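PT26-6P (Thermococcus sp., PDB 2WB7) is of unknown function but is encoded by a family of mobile extrachromosomal elements of Euryarchaea and has three domains with novel folds. Local coordinates at residues 30-35 with 265-270. Residues are numbered along the deposited sequence; the frame is centred on the assembly and turned at random.
Sequences ELTAKL and DFIIIT
The C-terminal part of helix 21-34 runs obliquely antiparallel over strand 266-272 (145° between segments 30-34 and 266-270), a worked example of a helix covering one face of a β-sheet. E30 OE2 receives K34 NZ at 2.9 Å, an i to i+4 salt bridge; OE2 also accepts from D231 N, and NZ also donates to T229 O. L31 points at the strand. The backbone puts its CB 4.2 Å from I267 CD1; with CG anti to the backbone N (chi1 -159°), the branch tip CD2 meets I269 CD1 at 4.3 Å. T32 stands beside it and crosses I267 at about a right angle, OG1 lying 4.1 Å from I267 CD1; that hydroxyl bonds weakly to A28 O. I267 can reach both residues because CG1 takes the crowded position between backbone N and carbonyl carbon (chi1 81°), its chain then extending to CD1. L35 adds CD1 against I267 CG2 at 4.3 Å. I267 points toward the helix, I269 brings CD1 in from the side, and F266 and I268 point away: a pattern typical of a helix packed on one face of an antiparallel β-sheet, here in the second immunoglobulin-like domain.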
# COMPACT_ATOMS: atom_id res chain seq x y z
N GLU A 30 3.86 -7.29 -9.91
CA GLU A 30 3.41 -8.28 -8.94
C GLU A 30 2.28 -7.74 -8.08
O GLU A 30 1.29 -8.42 -7.83
CB GLU A 30 4.57 -8.74 -8.06
CG GLU A 30 4.14 -9.61 -6.91
CD GLU A 30 5.27 -9.87 -5.93
OE1 GLU A 30 6.42 -9.48 -6.23
OE2 GLU A 30 4.99 -10.46 -4.85
N LEU A 31 2.44 -6.51 -7.60
CA LEU A 31 1.45 -5.89 -6.71
C LEU A 31 0.14 -5.64 -7.43
O LEU A 31 -0.94 -5.86 -6.88
CB LEU A 31 1.98 -4.58 -6.14
CG LEU A 31 1.29 -4.15 -4.85
CD1 LEU A 31 1.48 -5.23 -3.82
CD2 LEU A 31 1.85 -2.85 -4.33
N THR A 32 0.24 -5.16 -8.67
CA THR A 32 -0.94 -4.90 -9.49
C THR A 32 -1.77 -6.16 -9.71
O THR A 32 -2.99 -6.12 -9.58
CB THR A 32 -0.56 -4.33 -10.87
OG1 THR A 32 -0.23 -2.94 -10.75
CG2 THR A 32 -1.74 -4.44 -11.81
N ALA A 33 -1.10 -7.27 -10.03
CA ALA A 33 -1.78 -8.55 -10.19
C ALA A 33 -2.57 -8.85 -8.94
O ALA A 33 -3.73 -9.20 -9.01
CB ALA A 33 -0.78 -9.65 -10.43
N LYS A 34 -1.95 -8.71 -7.78
CA LYS A 34 -2.64 -8.95 -6.51
C LYS A 34 -3.92 -8.10 -6.36
O LYS A 34 -4.81 -8.44 -5.59
CB LYS A 34 -1.70 -8.68 -5.33
CG LYS A 34 -0.60 -9.70 -5.05
CD LYS A 34 0.03 -9.39 -3.67
CE LYS A 34 0.97 -10.48 -3.16
NZ LYS A 34 2.31 -10.44 -3.82
N LEU A 35 -3.99 -6.99 -7.08
CA LEU A 35 -5.10 -6.06 -6.93
C LEU A 35 -6.07 -6.14 -8.10
O LEU A 35 -7.00 -5.35 -8.16
CB LEU A 35 -4.58 -4.62 -6.85
CG LEU A 35 -3.60 -4.32 -5.72
CD1 LEU A 35 -3.08 -2.90 -5.81
CD2 LEU A 35 -4.27 -4.56 -4.38
N ASP A 265 -6.17 2.24 -7.65
CA ASP A 265 -6.03 3.12 -8.80
C ASP A 265 -4.58 3.25 -9.27
O ASP A 265 -4.31 3.19 -10.47
CB ASP A 265 -6.60 4.50 -8.50
CG ASP A 265 -8.06 4.45 -8.08
OD1 ASP A 265 -8.70 3.40 -8.33
OD2 ASP A 265 -8.55 5.44 -7.49
N PHE A 266 -3.66 3.45 -8.32
CA PHE A 266 -2.24 3.50 -8.62
C PHE A 266 -1.40 3.08 -7.42
O PHE A 266 -1.91 2.98 -6.31
CB PHE A 266 -1.81 4.89 -9.12
CG PHE A 266 -1.98 5.99 -8.10
CD1 PHE A 266 -0.89 6.52 -7.46
CD2 PHE A 266 -3.23 6.51 -7.82
CE1 PHE A 266 -1.05 7.55 -6.54
CE2 PHE A 266 -3.39 7.53 -6.90
CZ PHE A 266 -2.31 8.05 -6.27
N ILE A 267 -0.12 2.81 -7.65
CA ILE A 267 0.72 2.28 -6.59
C ILE A 267 2.06 2.99 -6.52
O ILE A 267 2.48 3.67 -7.46
CB ILE A 267 0.97 0.77 -6.75
CG1 ILE A 267 2.09 0.52 -7.77
CG2 ILE A 267 -0.28 0.06 -7.20
CD1 ILE A 267 2.26 -0.95 -8.14
N ILE A 268 2.71 2.86 -5.38
CA ILE A 268 4.04 3.38 -5.21
C ILE A 268 4.95 2.23 -4.80
O ILE A 268 4.66 1.51 -3.83
CB ILE A 268 4.09 4.47 -4.15
CG1 ILE A 268 3.27 5.68 -4.60
CG2 ILE A 268 5.53 4.86 -3.85
CD1 ILE A 268 3.34 6.85 -3.62
N ILE A 269 6.03 2.03 -5.55
CA ILE A 269 7.04 1.06 -5.14
C ILE A 269 8.22 1.83 -4.57
O ILE A 269 8.60 2.89 -5.11
CB ILE A 269 7.51 0.18 -6.31
CG1 ILE A 269 6.38 -0.75 -6.75
CG2 ILE A 269 8.70 -0.65 -5.89
CD1 ILE A 269 5.70 -1.45 -5.60
N THR A 270 8.78 1.34 -3.46
CA THR A 270 9.93 2.00 -2.85
C THR A 270 11.17 1.14 -2.96
O THR A 270 11.17 -0.02 -2.54
CB THR A 270 9.73 2.30 -1.34
OG1 THR A 270 8.63 3.21 -1.15
CG2 THR A 270 10.97 2.93 -0.78